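Aminoacyltransferase FemA (Staphylococcus aureus, PDB 1LRZ) adds glycines 2 and 3 of the pentaglycine bridge of staphylococcal peptidoglycan, taking them from glycyl-tRNA and transferring them to the lipid-linked precursor. Local coordinates at residues 316-319 against 324-327; 318-323 against 347-352; 358-363 against 389-394. All coordinates share one frame; numbering follows the deposited sequence.

Contact 1 (316-319 against 324-327)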
# COMPACT_ATOMS: atom_id res chain seq x y z
N GLY A 316 1.38 -9.60 -2.41
CA GLY A 316 1.20 -8.17 -2.46
C GLY A 316 2.46 -7.48 -2.93
O GLY A 316 3.57 -8.02 -2.80
N PHE A 317 2.29 -6.29 -3.49
CA PHE A 317 3.41 -5.49 -3.98
C PHE A 317 3.41 -4.25 -3.08
O PHE A 317 2.46 -3.46 -3.10
CB PHE A 317 3.15 -5.09 -5.43
CG PHE A 317 4.39 -4.74 -6.19
CD1 PHE A 317 5.21 -5.74 -6.71
CD2 PHE A 317 4.74 -3.41 -6.40
CE1 PHE A 317 6.34 -5.42 -7.44
CE2 PHE A 317 5.88 -3.09 -7.14
CZ PHE A 317 6.68 -4.10 -7.66
N PHE A 318 4.47 -4.07 -2.30
CA PHE A 318 4.54 -2.97 -1.35
C PHE A 318 5.68 -1.98 -1.54
O PHE A 318 6.82 -2.37 -1.80
CB PHE A 318 4.67 -3.51 0.08
CG PHE A 318 3.42 -4.16 0.62
CD1 PHE A 318 3.05 -5.44 0.21
CD2 PHE A 318 2.63 -3.49 1.56
CE1 PHE A 318 1.91 -6.05 0.72
CE2 PHE A 318 1.49 -4.09 2.08
CZ PHE A 318 1.12 -5.38 1.66
N PHE A 319 5.37 -0.69 -1.37
CA PHE A 319 6.39 0.35 -1.43
C PHE A 319 6.70 0.75 0.01
O PHE A 319 5.79 0.91 0.84
CB PHE A 319 5.88 1.55 -2.24
CG PHE A 319 5.65 1.22 -3.69
CD1 PHE A 319 4.50 1.64 -4.34
CD2 PHE A 319 6.57 0.44 -4.39
CE1 PHE A 319 4.26 1.29 -5.67
CE2 PHE A 319 6.34 0.08 -5.73
CZ PHE A 319 5.18 0.51 -6.37
N GLU A 324 5.64 6.07 5.05
CA GLU A 324 4.60 5.06 5.10
C GLU A 324 4.93 3.80 4.32
O GLU A 324 5.83 3.78 3.47
CB GLU A 324 3.31 5.64 4.51
CG GLU A 324 3.52 6.09 3.04
CD GLU A 324 2.28 6.67 2.36
OE1 GLU A 324 2.44 7.27 1.28
OE2 GLU A 324 1.15 6.52 2.88
N VAL A 325 4.17 2.75 4.61
CA VAL A 325 4.28 1.50 3.90
C VAL A 325 3.00 1.55 3.04
O VAL A 325 1.92 1.89 3.56
CB VAL A 325 4.23 0.28 4.84
CG1 VAL A 325 3.96 -0.99 4.05
CG2 VAL A 325 5.56 0.16 5.57
N VAL A 326 3.12 1.25 1.75
CA VAL A 326 1.97 1.30 0.87
C VAL A 326 1.64 -0.06 0.27
O VAL A 326 2.52 -0.71 -0.31
CB VAL A 326 2.19 2.27 -0.32
CG1 VAL A 326 1.01 2.19 -1.30
CG2 VAL A 326 2.35 3.70 0.18
N TYR A 327 0.40 -0.50 0.44
CA TYR A 327 -0.07 -1.74 -0.16
C TYR A 327 -0.55 -1.28 -1.55
O TYR A 327 -1.69 -0.83 -1.71
CB TYR A 327 -1.25 -2.30 0.64
CG TYR A 327 -1.98 -3.43 -0.03
CD1 TYR A 327 -1.28 -4.50 -0.61
CD2 TYR A 327 -3.37 -3.46 -0.07
CE1 TYR A 327 -1.95 -5.56 -1.20
CE2 TYR A 327 -4.06 -4.53 -0.66
CZ TYR A 327 -3.34 -5.57 -1.22
OH TYR A 327 -4.01 -6.62 -1.81
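Phe318 and Tyr327 face each other as a non-hydrogen-bonded pair of two antiparallel strands, and their rings account for much of the contact. Following the phenylalanine outward, its CB lies beside the carbonyl oxygen of Val326, 3.6 Å from Phe318 CB to Val326 O, and CG stays by the same oxygen. With CG anti to its own carbonyl carbon (chi1 -71°), the ring leans across toward the partner strand. Phe318 CD2 meets the Val326 oxygen and then Tyr327 CA, with the methyl Val325 CG1 a little farther from it at 3.8 Å. Further out, Phe318 CE2 rests against CA and CB of Tyr327, while Phe318 CE1 lies by Tyr327 CD1; at the tip Phe318 CZ comes to 3.4 Å from Tyr327 CD1. The two rings meet obliquely, with planes 34° apart and centroids 5.2 Å from each other.

The strands belong to the beta hairpin formed by 310-320 and 325-332, inside a mixed sheet of this FemABX-family protein. Strand 236-244 continues the sheet beyond 310-320, and strand 360-365 lies beyond 325-332. Next to the ring pair, Phe319 and Val326 form a hydrogen-bonded pair: Phe319 N donates to Val326 O at 3.0 Å, and Val326 N donates to Phe319 O at 2.8 Å. Their side chains lie on the other face of the sheet from Phe318 and Tyr327, where the beta-branched valine suits an extended backbone and sets its CB 4.2 Å from Phe319 CB. The Phe319 ring itself packs among Phe23, Tyr232 and Tyr328. Gly316, without a side chain, lets the Phe318 ring lie close to its CA, which sits at the edge of the Tyr327 ring.

Contact 2 (318-323 against 347-352)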
# COMPACT_ATOMS: atom_id res chain seq x y z
N PHE A 318 4.47 -4.07 -2.30
CA PHE A 318 4.54 -2.97 -1.35
C PHE A 318 5.68 -1.98 -1.54
O PHE A 318 6.82 -2.37 -1.80
CB PHE A 318 4.67 -3.51 0.08
CG PHE A 318 3.42 -4.16 0.62
CD1 PHE A 318 3.05 -5.44 0.21
CD2 PHE A 318 2.63 -3.49 1.56
CE1 PHE A 318 1.91 -6.05 0.72
CE2 PHE A 318 1.49 -4.09 2.08
CZ PHE A 318 1.12 -5.38 1.66
N PHE A 319 5.37 -0.69 -1.37
CA PHE A 319 6.39 0.35 -1.43
C PHE A 319 6.70 0.75 0.01
O PHE A 319 5.79 0.91 0.84
CB PHE A 319 5.88 1.55 -2.24
CG PHE A 319 5.65 1.22 -3.69
CD1 PHE A 319 4.50 1.64 -4.34
CD2 PHE A 319 6.57 0.44 -4.39
CE1 PHE A 319 4.26 1.29 -5.67
CE2 PHE A 319 6.34 0.08 -5.73
CZ PHE A 319 5.18 0.51 -6.37
N ILE A 320 7.98 0.89 0.32
CA ILE A 320 8.40 1.20 1.68
C ILE A 320 9.28 2.43 1.75
O ILE A 320 10.36 2.47 1.17
CB ILE A 320 9.17 -0.00 2.31
CG1 ILE A 320 8.29 -1.26 2.31
CG2 ILE A 320 9.62 0.34 3.72
CD1 ILE A 320 8.26 -1.98 1.00
N ASN A 321 8.80 3.44 2.45
CA ASN A 321 9.54 4.67 2.61
C ASN A 321 9.36 5.13 4.05
O ASN A 321 8.47 4.64 4.76
CB ASN A 321 9.06 5.71 1.60
CG ASN A 321 9.37 5.29 0.16
OD1 ASN A 321 10.49 5.47 -0.31
ND2 ASN A 321 8.38 4.69 -0.51
N PRO A 322 10.20 6.06 4.50
CA PRO A 322 10.09 6.55 5.88
C PRO A 322 8.70 7.04 6.29
O PRO A 322 8.28 6.84 7.43
CB PRO A 322 11.14 7.66 5.94
CG PRO A 322 12.20 7.15 4.98
CD PRO A 322 11.34 6.69 3.81
N PHE A 323 7.98 7.66 5.37
CA PHE A 323 6.66 8.19 5.70
C PHE A 323 5.56 7.13 5.84
O PHE A 323 4.66 7.28 6.65
CB PHE A 323 6.22 9.21 4.64
CG PHE A 323 4.83 9.75 4.85
CD1 PHE A 323 4.49 10.37 6.05
CD2 PHE A 323 3.87 9.67 3.83
CE1 PHE A 323 3.21 10.92 6.23
CE2 PHE A 323 2.60 10.21 4.00
CZ PHE A 323 2.26 10.84 5.20
N TRP A 347 -0.65 -8.78 7.63
CA TRP A 347 -0.04 -8.78 8.96
C TRP A 347 1.47 -8.65 8.91
O TRP A 347 2.08 -7.99 9.76
CB TRP A 347 -0.43 -10.05 9.72
CG TRP A 347 -0.07 -10.00 11.18
CD1 TRP A 347 0.68 -10.90 11.88
CD2 TRP A 347 -0.47 -9.00 12.14
NE1 TRP A 347 0.78 -10.53 13.19
CE2 TRP A 347 0.09 -9.37 13.38
CE3 TRP A 347 -1.23 -7.83 12.05
CZ2 TRP A 347 -0.12 -8.61 14.55
CZ3 TRP A 347 -1.43 -7.07 13.21
CH2 TRP A 347 -0.87 -7.47 14.44
N GLU A 348 2.09 -9.28 7.91
CA GLU A 348 3.55 -9.20 7.77
C GLU A 348 4.00 -7.76 7.56
O GLU A 348 4.94 -7.30 8.19
CB GLU A 348 4.02 -10.06 6.59
CG GLU A 348 5.52 -9.93 6.23
CD GLU A 348 6.44 -10.68 7.19
OE1 GLU A 348 6.13 -11.84 7.53
OE2 GLU A 348 7.49 -10.12 7.59
N MET A 349 3.31 -7.04 6.68
CA MET A 349 3.72 -5.67 6.38
C MET A 349 3.31 -4.64 7.43
O MET A 349 4.01 -3.64 7.61
CB MET A 349 3.23 -5.31 4.98
CG MET A 349 3.86 -6.22 3.89
SD MET A 349 5.70 -6.39 3.96
CE MET A 349 6.13 -4.76 3.87
N ILE A 350 2.21 -4.87 8.13
CA ILE A 350 1.81 -3.97 9.20
C ILE A 350 2.91 -4.10 10.27
O ILE A 350 3.34 -3.10 10.86
CB ILE A 350 0.45 -4.38 9.82
CG1 ILE A 350 -0.68 -3.98 8.87
CG2 ILE A 350 0.30 -3.76 11.19
CD1 ILE A 350 -2.05 -4.47 9.32
N ASN A 351 3.36 -5.33 10.51
CA ASN A 351 4.41 -5.56 11.50
C ASN A 351 5.74 -5.00 11.05
O ASN A 351 6.54 -4.54 11.87
CB ASN A 351 4.54 -7.05 11.82
CG ASN A 351 3.66 -7.45 13.00
OD1 ASN A 351 3.96 -7.11 14.14
ND2 ASN A 351 2.55 -8.14 12.71
N TYR A 352 5.99 -5.03 9.73
CA TYR A 352 7.22 -4.47 9.19
C TYR A 352 7.26 -3.00 9.64
O TYR A 352 8.25 -2.54 10.22
CB TYR A 352 7.21 -4.54 7.67
CG TYR A 352 8.45 -3.95 7.02
CD1 TYR A 352 9.41 -4.77 6.43
CD2 TYR A 352 8.66 -2.56 7.02
CE1 TYR A 352 10.56 -4.22 5.84
CE2 TYR A 352 9.81 -2.00 6.44
CZ TYR A 352 10.75 -2.84 5.85
OH TYR A 352 11.88 -2.31 5.28
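Met349 CG, anti to the carbonyl carbon (chi1 -61°), lies over the ring of Phe318, and further bends at the next two torsions set the sulfur above the ring and direct the terminal methyl toward Ile320. On the strand, CG2 of Ile320 stands anti to the backbone N and is the branch presented to Tyr352, which reaches out from the helix to meet it.

The methionine CG lies almost exactly above the middle of the phenylalanine ring: Met349 CG is 3.5 Å from the Phe318 centroid and only 6° off the ring normal, a close CH-pi contact. Met349 CB comes down on the same face nearer the rim, 3.6 Å from Phe318 CE2. The sulfur stands higher, in a Met-aromatic contact at a distance, with Met349 SD 4.7 Å from the centroid of Phe318, where its polarisability can still contribute to the attraction. A long, flexible thioether chain suits this place because it can lay methylenes flat on an aromatic face and still carry its terminal methyl onward. That methyl makes a looser contact, 4.4 Å between Met349 CE and Ile320 CG1.

One turn further along the helix, Ile320 CG2 touches Tyr352 CE2 at 3.6 Å, with the tyrosine hydroxyl oxygen close by; the two side chains meet at a slant. Leu237 and Pro239 of the neighbouring strand 236-244 pack against the same group, and Tyr361 lies against both Phe318 and Met349. All the contacts across the two segments are apolar.

The axes of strand 318-320 and helix 347-352 run only 4° apart, 11.2 Å from each other at closest approach, as expected for the layered alpha/beta packing in which helix 341-355 covers one face of the mixed sheet.

Contact 3 (358-363 against 389-394)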
# COMPACT_ATOMS: atom_id res chain seq x y z
N ILE A 358 7.90 3.02 11.01
CA ILE A 358 7.10 3.70 10.01
C ILE A 358 5.72 3.75 10.67
O ILE A 358 5.12 2.70 10.95
CB ILE A 358 7.09 2.92 8.67
CG1 ILE A 358 8.51 2.90 8.09
CG2 ILE A 358 6.11 3.57 7.69
CD1 ILE A 358 8.73 1.88 6.95
N ASP A 359 5.24 4.96 10.92
CA ASP A 359 3.98 5.18 11.63
C ASP A 359 2.69 5.27 10.82
O ASP A 359 1.65 5.67 11.34
CB ASP A 359 4.10 6.44 12.48
CG ASP A 359 5.28 6.40 13.43
OD1 ASP A 359 5.48 5.34 14.07
OD2 ASP A 359 5.99 7.41 13.53
N ARG A 360 2.76 4.89 9.55
CA ARG A 360 1.58 4.97 8.69
C ARG A 360 1.53 3.77 7.76
O ARG A 360 2.51 3.45 7.10
CB ARG A 360 1.64 6.27 7.90
CG ARG A 360 0.59 6.45 6.82
CD ARG A 360 0.66 7.90 6.33
NE ARG A 360 0.05 8.11 5.02
CZ ARG A 360 -0.93 8.97 4.77
NH1 ARG A 360 -1.44 9.71 5.76
NH2 ARG A 360 -1.36 9.14 3.52
N TYR A 361 0.37 3.11 7.72
CA TYR A 361 0.19 1.95 6.86
C TYR A 361 -0.95 2.31 5.91
O TYR A 361 -2.11 2.43 6.31
CB TYR A 361 -0.17 0.73 7.71
CG TYR A 361 -0.19 -0.56 6.92
CD1 TYR A 361 0.99 -1.27 6.67
CD2 TYR A 361 -1.39 -1.08 6.43
CE1 TYR A 361 0.97 -2.45 5.94
CE2 TYR A 361 -1.42 -2.27 5.71
CZ TYR A 361 -0.24 -2.95 5.46
OH TYR A 361 -0.28 -4.11 4.74
N ASN A 362 -0.60 2.47 4.64
CA ASN A 362 -1.54 2.89 3.62
C ASN A 362 -2.13 1.74 2.79
O ASN A 362 -1.43 1.19 1.93
CB ASN A 362 -0.83 3.88 2.70
CG ASN A 362 -1.78 4.82 2.00
OD1 ASN A 362 -2.94 4.49 1.78
ND2 ASN A 362 -1.28 6.00 1.62
N PHE A 363 -3.39 1.39 3.03
CA PHE A 363 -4.06 0.33 2.26
C PHE A 363 -4.29 0.87 0.85
O PHE A 363 -4.75 0.16 -0.06
CB PHE A 363 -5.40 -0.07 2.90
CG PHE A 363 -5.25 -0.96 4.10
CD1 PHE A 363 -5.35 -0.44 5.39
CD2 PHE A 363 -4.99 -2.32 3.94
CE1 PHE A 363 -5.20 -1.27 6.51
CE2 PHE A 363 -4.84 -3.16 5.06
CZ PHE A 363 -4.94 -2.64 6.35
N GLU A 389 -8.84 4.64 8.31
CA GLU A 389 -9.76 5.76 8.10
C GLU A 389 -9.59 6.20 6.64
O GLU A 389 -8.62 5.80 6.00
CB GLU A 389 -9.45 6.92 9.05
CG GLU A 389 -8.40 7.87 8.55
CD GLU A 389 -8.09 9.01 9.53
OE1 GLU A 389 -9.04 9.72 9.97
OE2 GLU A 389 -6.90 9.20 9.84
N ILE A 390 -10.51 6.99 6.10
CA ILE A 390 -10.35 7.44 4.72
C ILE A 390 -9.75 8.85 4.64
O ILE A 390 -10.14 9.75 5.39
CB ILE A 390 -11.70 7.49 3.96
CG1 ILE A 390 -12.36 6.10 3.90
CG2 ILE A 390 -11.47 8.02 2.53
CD1 ILE A 390 -11.52 5.04 3.21
N ILE A 391 -8.79 9.04 3.74
CA ILE A 391 -8.23 10.36 3.56
C ILE A 391 -8.52 10.76 2.12
O ILE A 391 -8.18 10.03 1.18
CB ILE A 391 -6.70 10.43 3.81
CG1 ILE A 391 -6.40 10.04 5.26
CG2 ILE A 391 -6.18 11.87 3.51
CD1 ILE A 391 -4.90 10.02 5.60
N GLU A 392 -9.20 11.89 1.95
CA GLU A 392 -9.51 12.41 0.62
C GLU A 392 -8.53 13.54 0.35
O GLU A 392 -8.40 14.45 1.19
CB GLU A 392 -10.94 12.95 0.56
CG GLU A 392 -11.28 13.62 -0.79
CD GLU A 392 -12.70 14.17 -0.83
OE1 GLU A 392 -13.09 14.76 -1.88
OE2 GLU A 392 -13.43 14.02 0.18
N TYR A 393 -7.85 13.49 -0.79
CA TYR A 393 -6.87 14.51 -1.13
C TYR A 393 -7.48 15.62 -2.00
O TYR A 393 -8.56 15.47 -2.56
CB TYR A 393 -5.67 13.87 -1.83
CG TYR A 393 -5.01 12.81 -0.98
CD1 TYR A 393 -5.30 11.46 -1.18
CD2 TYR A 393 -4.17 13.16 0.08
CE1 TYR A 393 -4.77 10.47 -0.35
CE2 TYR A 393 -3.64 12.18 0.93
CZ TYR A 393 -3.94 10.83 0.70
OH TYR A 393 -3.41 9.85 1.51
N VAL A 394 -6.77 16.74 -2.11
CA VAL A 394 -7.28 17.88 -2.88
C VAL A 394 -7.54 17.58 -4.35
O VAL A 394 -8.46 18.15 -4.94
CB VAL A 394 -6.33 19.09 -2.78
CG1 VAL A 394 -6.36 19.64 -1.34
CG2 VAL A 394 -4.91 18.70 -3.17
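Arg360 reaches from strand 360-365 to Tyr393 and Ile391 of strand 389-393, a span within one mixed beta sheet. Strand 157-162 lies between these two in the sheet order. The axes of segments 360-363 and 389-393 come no nearer than 9.4 Å and cross at 79°, so side chains rather than backbones make the contact.

The polar part is one weak hydrogen bond. Arg360 NH2 donates to Tyr393 OH at 3.0 Å, but the N-H...O angle is a bent 127°. The arginine is extended from CG to NE, which carries its guanidinium to the hydroxyl; this oxygen meets the edge of the group, near its plane, while the ring is turned 54° from it. The main partner of the guanidinium is Glu324, in a salt bridge with NE; the hydroxyls of Tyr20 and Tyr110 bond to NH1 and NH2. Arginine suits this buried place because its several N-H groups can serve these partners together, and the nearby carboxylate probably balances its charge.

The rest is van der Waals packing of a methyl against the guanidinium, made by the long CG1 branch of isoleucine: Ile391 CD1 stops 3.5 Å from Arg360 NH1.

Contacts 1 and 2 start from the same part of strand 310-320 and share Phe318, their centres about 6 Å apart; contact 3 follows both along the chain, its centre about 12 Å from that of contact 1 and 13 Å from that of contact 2. All three reach one mixed sheet. Strands 325-332 and 360-365 are neighbours in it, joined where Val325 O meets Asn362 N, and helix 341-355 links them in a beta-alpha-beta crossover. Glu324 and Tyr361 tie the regions together, the first beside Asn362 and Arg360, the second against Phe318 and Met349. Strand 360-365 thus serves both sides of the sheet, Tyr361 toward helix 341-355, Arg360 and Asn362 toward the side that meets strand 389-393.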